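Local coordinates for cell division control protein Cdc48 (Mycobacterium smegmatis, PDB 5E7P), which probably binds and hydrolyses ATP as a member of the AAA ATPase family, with ADP bound in two nucleotide pockets, at residues Ser20-Thr25 with Thr703-Ser708; Gly38-His43 with Thr66-Gly71; Ala48-Arg53 with Val102-Val107. One frame throughout, in Å; residues are numbered along the deposited sequence.

Interaction 1: residues Ser20-Thr25 with Thr703-Ser708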
loop_
_atom_site.group_PDB
_atom_site.type_symbol
_atom_site.label_atom_id
_atom_site.label_comp_id
_atom_site.label_asym_id
_atom_site.label_seq_id
_atom_site.Cartn_x
_atom_site.Cartn_y
_atom_site.Cartn_z
ATOM N N SER A 20 12.768 8.213 18.895
ATOM C CA SER A 20 12.677 7.402 20.104
ATOM C C SER A 20 13.484 6.112 19.962
ATOM O O SER A 20 13.670 5.608 18.859
ATOM C CB SER A 20 11.217 7.087 20.431
ATOM O OG SER A 20 10.616 6.345 19.387
ATOM N N HIS A 21 13.962 5.584 21.085
ATOM C CA HIS A 21 14.819 4.404 21.069
ATOM C C HIS A 21 14.882 3.750 22.445
ATOM O O HIS A 21 14.658 4.403 23.464
ATOM C CB HIS A 21 16.232 4.787 20.627
ATOM C CG HIS A 21 16.910 5.743 21.557
ATOM N ND1 HIS A 21 16.706 7.104 21.500
ATOM C CD2 HIS A 21 17.767 5.531 22.583
ATOM C CE1 HIS A 21 17.417 7.692 22.447
ATOM N NE2 HIS A 21 18.071 6.759 23.118
ATOM N N LEU A 22 15.194 2.459 22.468
ATOM C CA LEU A 22 15.319 1.721 23.717
ATOM C C LEU A 22 16.426 0.685 23.620
ATOM O O LEU A 22 16.643 0.093 22.562
ATOM C CB LEU A 22 14.008 1.017 24.060
ATOM C CG LEU A 22 12.830 1.876 24.513
ATOM C CD1 LEU A 22 11.563 1.047 24.540
ATOM C CD2 LEU A 22 13.121 2.469 25.884
ATOM N N ARG A 23 17.131 0.474 24.725
ATOM C CA ARG A 23 18.077 -0.625 24.812
ATOM C C ARG A 23 17.357 -1.830 25.395
ATOM O O ARG A 23 16.742 -1.736 26.457
ATOM C CB ARG A 23 19.271 -0.254 25.689
ATOM C CG ARG A 23 20.362 -1.315 25.723
ATOM C CD ARG A 23 21.229 -1.181 26.966
ATOM N NE ARG A 23 21.838 0.142 27.073
ATOM C CZ ARG A 23 22.452 0.597 28.162
ATOM N NH1 ARG A 23 22.534 -0.163 29.246
ATOM N NH2 ARG A 23 22.977 1.816 28.168
ATOM N N LEU A 24 17.421 -2.956 24.696
ATOM C CA LEU A 24 16.780 -4.175 25.168
ATOM C C LEU A 24 17.775 -5.326 25.204
ATOM O O LEU A 24 18.890 -5.210 24.696
ATOM C CB LEU A 24 15.596 -4.546 24.271
ATOM C CG LEU A 24 14.444 -3.546 24.160
ATOM C CD1 LEU A 24 13.365 -4.091 23.245
ATOM C CD2 LEU A 24 13.871 -3.232 25.530
ATOM N N THR A 25 17.363 -6.432 25.813
ATOM C CA THR A 25 18.156 -7.653 25.803
ATOM C C THR A 25 17.735 -8.501 24.608
ATOM O O THR A 25 16.547 -8.742 24.394
ATOM C CB THR A 25 17.969 -8.462 27.101
ATOM O OG1 THR A 25 18.122 -7.596 28.233
ATOM C CG2 THR A 25 18.991 -9.587 27.182
ATOM N N THR A 703 8.155 6.552 29.467
ATOM C CA THR A 703 8.557 7.001 30.793
ATOM C C THR A 703 8.771 5.806 31.723
ATOM O O THR A 703 9.697 5.792 32.532
ATOM C CB THR A 703 7.513 7.967 31.404
ATOM O OG1 THR A 703 7.462 9.173 30.632
ATOM C CG2 THR A 703 7.872 8.316 32.838
ATOM N N ALA A 704 7.917 4.796 31.584
ATOM C CA ALA A 704 8.006 3.599 32.412
ATOM C C ALA A 704 9.180 2.707 32.015
ATOM O O ALA A 704 9.863 2.150 32.875
ATOM C CB ALA A 704 6.708 2.821 32.353
ATOM N N MET A 705 9.408 2.570 30.712
ATOM C CA MET A 705 10.505 1.747 30.209
ATOM C C MET A 705 11.861 2.315 30.626
ATOM O O MET A 705 12.763 1.568 31.008
ATOM C CB MET A 705 10.436 1.617 28.683
ATOM C CG MET A 705 9.214 0.869 28.168
ATOM S SD MET A 705 9.260 -0.899 28.509
ATOM C CE MET A 705 10.549 -1.440 27.391
ATOM N N ARG A 706 11.999 3.635 30.553
ATOM C CA ARG A 706 13.247 4.290 30.935
ATOM C C ARG A 706 13.461 4.258 32.448
ATOM O O ARG A 706 14.592 4.112 32.919
ATOM C CB ARG A 706 13.289 5.737 30.435
ATOM C CG ARG A 706 13.307 5.891 28.923
ATOM C CD ARG A 706 13.770 7.286 28.533
ATOM N NE ARG A 706 13.536 7.586 27.122
ATOM C CZ ARG A 706 14.284 7.130 26.123
ATOM N NH1 ARG A 706 13.997 7.465 24.874
ATOM N NH2 ARG A 706 15.318 6.335 26.371
ATOM N N ARG A 707 12.373 4.396 33.202
ATOM C CA ARG A 707 12.441 4.380 34.660
ATOM C C ARG A 707 12.980 3.050 35.175
ATOM O O ARG A 707 13.995 3.007 35.869
ATOM C CB ARG A 707 11.069 4.665 35.274
ATOM C CG ARG A 707 11.046 4.533 36.788
ATOM C CD ARG A 707 9.674 4.833 37.369
ATOM N NE ARG A 707 8.609 4.131 36.661
ATOM C CZ ARG A 707 8.364 2.828 36.769
ATOM N NH1 ARG A 707 9.117 2.068 37.555
ATOM N NH2 ARG A 707 7.369 2.283 36.084
ATOM N N SER A 708 12.296 1.966 34.830
ATOM C CA SER A 708 12.756 0.630 35.187
ATOM C C SER A 708 12.354 -0.379 34.121
ATOM O O SER A 708 11.167 -0.587 33.871
ATOM C CB SER A 708 12.198 0.209 36.545
ATOM O OG SER A 708 12.630 -1.097 36.882
#
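L22 and M705 meet with their side chains crossed at about a right angle, and that crossing is the apolar heart of the contact. M705 leaves its helix pointing at the strand, then bends at both chi2 and chi3 (each -71°), which brings its CE methyl against both L22 and L24. CE lies 3.9 Å from L22 CD1 and 4.2 Å from L24 CD2, two residues further along the strand on the same face. The other branch of L22 reaches higher up the methionine: L22 CD2 sits 4.0 Å from M705 CB. One leucine thus touches both the base and the tip of M705, while L24 meets the tip alone.

Just before the strand, at H21, the chemistry turns polar. The R706 chain runs extended from CG to NE and carries its guanidinium over to H21. R706 NH1 stands 4.2 Å above one face of the imidazole, offset to the rim near CE1, with the two planes 61° apart. The same nitrogen is 3.4 Å from H21 O. The nearby positive charge would probably lower the pKa of the imidazole and disfavour its protonation. H21 and R706 are exposed, whereas L22, L24 and M705 are buried, with A49 and V46 of helix 44-50 adding to the apolar layer.

Strand 22-28 belongs to the six-stranded sheet of the CDC48 N-terminal domain, whose family fold is the double-psi beta barrel; helix 690-707 belongs to the AAA+ lid. The contact is therefore an interdomain one, a strand of the probable double-psi barrel packed against a lid helix.

Interaction 2: residues Gly38-His43 with Thr66-Gly71; sequences GVVRLH and TAAVAG
V40 O accepts the N-H of G71 at 2.8 Å, the shortest of four backbone bonds that zip the two strands together in parallel. The chain of donors alternates: V69 N reaches G38 O at 3.1 Å, and V40 N returns to V69 O. Past the G71 bond, L42 N donates to G71 O at 2.9 Å, so G71 is gripped at both its N and its O.

Side chains fall on two faces. On one, V40 CG1, set between the backbone N and carbonyl carbon (chi1 54°), packs 3.7 Å from A68 CB, and L42 CD1 touches A70 CB. On the other are V39, V69 and R41. The R41 chain bends at chi2, and its NH1 comes to 3.6 Å from G71 C, while V39 CG1 lies over one face of the guanidinium, toward its rim; with no side chain, G71 leaves this place to its neighbours. The positive group itself is held by D34 in a salt bridge and by V72 O and T464 O.

Around the pair, strand 57-61 flanks strand 65-72, and the R41-L83 backbone bond joins the two outermost strands of the sheet, 39-42 and 81-84, consistent with closure into a barrel. Helix 44-50 follows, its first turn capped by H43 ND1.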
loop_
_atom_site.group_PDB
_atom_site.type_symbol
_atom_site.label_atom_id
_atom_site.label_comp_id
_atom_site.label_asym_id
_atom_site.label_seq_id
_atom_site.Cartn_x
_atom_site.Cartn_y
_atom_site.Cartn_z
ATOM N N GLY A 38 12.575 -12.423 8.661
ATOM C CA GLY A 38 12.686 -10.978 8.739
ATOM C C GLY A 38 11.802 -10.372 9.812
ATOM O O GLY A 38 11.328 -9.245 9.674
ATOM N N VAL A 39 11.587 -11.118 10.889
ATOM C CA VAL A 39 10.693 -10.676 11.953
ATOM C C VAL A 39 11.372 -10.686 13.320
ATOM O O VAL A 39 11.943 -11.695 13.732
ATOM C CB VAL A 39 9.417 -11.549 12.011
ATOM C CG1 VAL A 39 8.619 -11.253 13.276
ATOM C CG2 VAL A 39 8.562 -11.337 10.762
ATOM N N VAL A 40 11.307 -9.555 14.016
ATOM C CA VAL A 40 11.808 -9.458 15.382
ATOM C C VAL A 40 10.637 -9.296 16.360
ATOM O O VAL A 40 9.728 -8.499 16.127
ATOM C CB VAL A 40 12.823 -8.298 15.533
ATOM C CG1 VAL A 40 12.221 -6.984 15.050
ATOM C CG2 VAL A 40 13.306 -8.181 16.972
ATOM N N ARG A 41 10.655 -10.068 17.444
ATOM C CA ARG A 41 9.549 -10.074 18.399
ATOM C C ARG A 41 9.734 -9.061 19.533
ATOM O O ARG A 41 10.683 -9.143 20.316
ATOM C CB ARG A 41 9.338 -11.478 18.972
ATOM C CG ARG A 41 8.868 -12.514 17.961
ATOM C CD ARG A 41 7.417 -12.287 17.567
ATOM N NE ARG A 41 6.993 -13.192 16.502
ATOM C CZ ARG A 41 5.873 -13.048 15.799
ATOM N NH1 ARG A 41 5.056 -12.033 16.045
ATOM N NH2 ARG A 41 5.570 -13.918 14.843
ATOM N N LEU A 42 8.808 -8.111 19.615
ATOM C CA LEU A 42 8.857 -7.069 20.632
ATOM C C LEU A 42 7.597 -7.077 21.487
ATOM O O LEU A 42 6.508 -7.388 21.004
ATOM C CB LEU A 42 9.022 -5.697 19.976
ATOM C CG LEU A 42 10.314 -5.453 19.195
ATOM C CD1 LEU A 42 10.238 -4.149 18.417
ATOM C CD2 LEU A 42 11.499 -5.446 20.142
ATOM N N HIS A 43 7.751 -6.735 22.761
ATOM C CA HIS A 43 6.612 -6.573 23.652
ATOM C C HIS A 43 5.788 -5.382 23.177
ATOM O O HIS A 43 6.340 -4.408 22.668
ATOM C CB HIS A 43 7.096 -6.345 25.084
ATOM C CG HIS A 43 6.027 -6.508 26.120
ATOM N ND1 HIS A 43 5.134 -5.508 26.432
ATOM C CD2 HIS A 43 5.709 -7.558 26.915
ATOM C CE1 HIS A 43 4.310 -5.933 27.374
ATOM N NE2 HIS A 43 4.639 -7.174 27.683
ATOM N N THR A 66 21.180 -2.847 11.361
ATOM C CA THR A 66 20.307 -3.561 10.437
ATOM C C THR A 66 18.860 -3.141 10.667
ATOM O O THR A 66 18.591 -2.215 11.431
ATOM C CB THR A 66 20.438 -5.091 10.589
ATOM O OG1 THR A 66 19.797 -5.742 9.486
ATOM C CG2 THR A 66 19.810 -5.562 11.892
ATOM N N ALA A 67 17.931 -3.814 9.999
ATOM C CA ALA A 67 16.516 -3.527 10.184
ATOM C C ALA A 67 15.668 -4.790 10.085
ATOM O O ALA A 67 16.003 -5.724 9.357
ATOM C CB ALA A 67 16.050 -2.489 9.183
ATOM N N ALA A 68 14.570 -4.814 10.831
ATOM C CA ALA A 68 13.650 -5.939 10.791
ATOM C C ALA A 68 12.220 -5.460 11.002
ATOM O O ALA A 68 11.992 -4.313 11.382
ATOM C CB ALA A 68 14.031 -6.975 11.838
ATOM N N VAL A 69 11.262 -6.345 10.747
ATOM C CA VAL A 69 9.850 -6.031 10.929
ATOM C C VAL A 69 9.417 -6.354 12.355
ATOM O O VAL A 69 9.648 -7.461 12.848
ATOM C CB VAL A 69 8.969 -6.817 9.935
ATOM C CG1 VAL A 69 7.486 -6.558 10.197
ATOM C CG2 VAL A 69 9.337 -6.454 8.503
ATOM N N ALA A 70 8.792 -5.387 13.019
ATOM C CA ALA A 70 8.343 -5.591 14.391
ATOM C C ALA A 70 7.102 -6.472 14.451
ATOM O O ALA A 70 6.033 -6.094 13.972
ATOM C CB ALA A 70 8.083 -4.262 15.082
ATOM N N GLY A 71 7.257 -7.652 15.039
ATOM C CA GLY A 71 6.133 -8.529 15.302
ATOM C C GLY A 71 5.891 -8.598 16.797
ATOM O O GLY A 71 6.835 -8.527 17.582
#

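Interaction 3: residues Ala48-Arg53 with Val102-Val107; sequences AALGIR and VSPVTV
L50 forks into V102 and P104, closing the end of a helix against a strand of the double-psi barrel expected for this CDC48 N-terminal domain. L50 is the last residue of helix 44-50, and its side chain points at the strand. One prong, CD1, meets V102 CG1 at 3.9 Å, with the two side chains crossing at about a right angle. The other prong, CD2, lies against both V102 O and the proline ring, 4.1 Å from P104 CD. The leucine thus fills the hollow between a valine branch and the near side of the pyrrolidine.

The ring is the bump coming the other way. It sits in the notch between L50 and I52, where the chain turns out of the helix through G51. That turn is a Schellman motif with G51, at positive phi, as its C-prime residue, and it swings I52 round to face the strand as well. P104 therefore meets leucine at CD and isoleucine at CB, residues two apart in the chain.

L50 O belongs to the same notch: it accepts a hydrogen bond from S20 OG and lies 4.0 Å from P104 CG. On the far rim, I52 CG2, anti to its own carbonyl carbon, rests 4.0 Å from P104 CB.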
loop_
_atom_site.group_PDB
_atom_site.type_symbol
_atom_site.label_atom_id
_atom_site.label_comp_id
_atom_site.label_asym_id
_atom_site.label_seq_id
_atom_site.Cartn_x
_atom_site.Cartn_y
_atom_site.Cartn_z
ATOM N N ALA A 48 4.489 0.595 21.879
ATOM C CA ALA A 48 3.827 1.800 22.359
ATOM C C ALA A 48 4.843 2.889 22.713
ATOM O O ALA A 48 4.661 4.056 22.368
ATOM C CB ALA A 48 2.946 1.476 23.555
ATOM N N ALA A 49 5.914 2.499 23.397
ATOM C CA ALA A 49 6.951 3.442 23.816
ATOM C C ALA A 49 7.698 4.033 22.626
ATOM O O ALA A 49 8.104 5.196 22.648
ATOM C CB ALA A 49 7.929 2.764 24.769
ATOM N N LEU A 50 7.881 3.224 21.590
ATOM C CA LEU A 50 8.581 3.670 20.393
ATOM C C LEU A 50 7.679 4.481 19.465
ATOM O O LEU A 50 8.163 5.222 18.609
ATOM C CB LEU A 50 9.180 2.477 19.648
ATOM C CG LEU A 50 10.342 1.781 20.356
ATOM C CD1 LEU A 50 10.857 0.621 19.512
ATOM C CD2 LEU A 50 11.462 2.776 20.662
ATOM N N GLY A 51 6.369 4.339 19.637
ATOM C CA GLY A 51 5.412 5.081 18.837
ATOM C C GLY A 51 5.077 4.400 17.524
ATOM O O GLY A 51 4.738 5.060 16.541
ATOM N N ILE A 52 5.166 3.075 17.509
ATOM C CA ILE A 52 4.889 2.304 16.304
ATOM C C ILE A 52 3.833 1.232 16.546
ATOM O O ILE A 52 3.526 0.894 17.689
ATOM C CB ILE A 52 6.156 1.613 15.782
ATOM C CG1 ILE A 52 6.708 0.660 16.842
ATOM C CG2 ILE A 52 7.194 2.646 15.375
ATOM C CD1 ILE A 52 7.976 -0.036 16.426
ATOM N N ARG A 53 3.284 0.700 15.459
ATOM C CA ARG A 53 2.354 -0.418 15.540
ATOM C C ARG A 53 3.079 -1.695 15.152
ATOM O O ARG A 53 4.250 -1.663 14.784
ATOM C CB ARG A 53 1.173 -0.207 14.592
ATOM C CG ARG A 53 0.338 1.026 14.873
ATOM C CD ARG A 53 -0.757 1.167 13.831
ATOM N NE ARG A 53 -0.199 1.277 12.485
ATOM C CZ ARG A 53 -0.884 1.060 11.366
ATOM N NH1 ARG A 53 -2.163 0.711 11.421
ATOM N NH2 ARG A 53 -0.283 1.186 10.189
ATOM N N VAL A 102 16.987 -0.532 19.807
ATOM C CA VAL A 102 15.827 -0.620 18.933
ATOM C C VAL A 102 15.228 0.768 18.736
ATOM O O VAL A 102 15.098 1.533 19.690
ATOM C CB VAL A 102 14.756 -1.556 19.522
ATOM C CG1 VAL A 102 13.685 -1.865 18.485
ATOM C CG2 VAL A 102 15.396 -2.837 20.023
ATOM N N SER A 103 14.867 1.090 17.499
ATOM C CA SER A 103 14.283 2.389 17.190
ATOM C C SER A 103 13.549 2.338 15.858
ATOM O O SER A 103 13.925 1.571 14.970
ATOM C CB SER A 103 15.372 3.461 17.131
ATOM O OG SER A 103 16.234 3.245 16.029
ATOM N N PRO A 104 12.492 3.152 15.716
ATOM C CA PRO A 104 11.784 3.245 14.437
ATOM C C PRO A 104 12.722 3.683 13.322
ATOM O O PRO A 104 13.617 4.497 13.549
ATOM C CB PRO A 104 10.724 4.326 14.697
ATOM C CG PRO A 104 11.183 5.048 15.924
ATOM C CD PRO A 104 11.888 4.019 16.741
ATOM N N VAL A 105 12.526 3.133 12.130
ATOM C CA VAL A 105 13.361 3.482 10.992
ATOM C C VAL A 105 12.489 3.828 9.793
ATOM O O VAL A 105 11.442 3.221 9.579
ATOM C CB VAL A 105 14.345 2.339 10.636
ATOM C CG1 VAL A 105 13.593 1.094 10.175
ATOM C CG2 VAL A 105 15.349 2.792 9.580
ATOM N N THR A 106 12.904 4.833 9.033
ATOM C CA THR A 106 12.221 5.164 7.794
ATOM C C THR A 106 12.625 4.158 6.722
ATOM O O THR A 106 13.815 3.959 6.458
ATOM C CB THR A 106 12.558 6.589 7.317
ATOM O OG1 THR A 106 12.205 7.534 8.335
ATOM C CG2 THR A 106 11.792 6.916 6.043
ATOM N N VAL A 107 11.631 3.512 6.121
ATOM C CA VAL A 107 11.885 2.525 5.081
ATOM C C VAL A 107 11.222 2.938 3.777
ATOM O O VAL A 107 10.005 2.872 3.646
ATOM C CB VAL A 107 11.369 1.131 5.483
ATOM C CG1 VAL A 107 11.790 0.095 4.453
ATOM C CG2 VAL A 107 11.888 0.754 6.853
#

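How the interactions relate
All three contacts involve the same six-stranded sheet. Interaction 2 is internal to it, almost wholly buried and held by main-chain bonds. Interaction 3 lays the end of helix 44-50 on strand 98-104 by apolar fit alone and is only partly buried. Interaction 1 reaches outside the domain to a lid helix, with a greasy centre and an exposed, charged margin. They interlock: L22 O and V102 N, 2.8 Å apart and probably hydrogen-bonded, join the strands of interactions 1 and 3. L42 packs against both L24 and V102, so interaction 2 shares its apolar face with the other two.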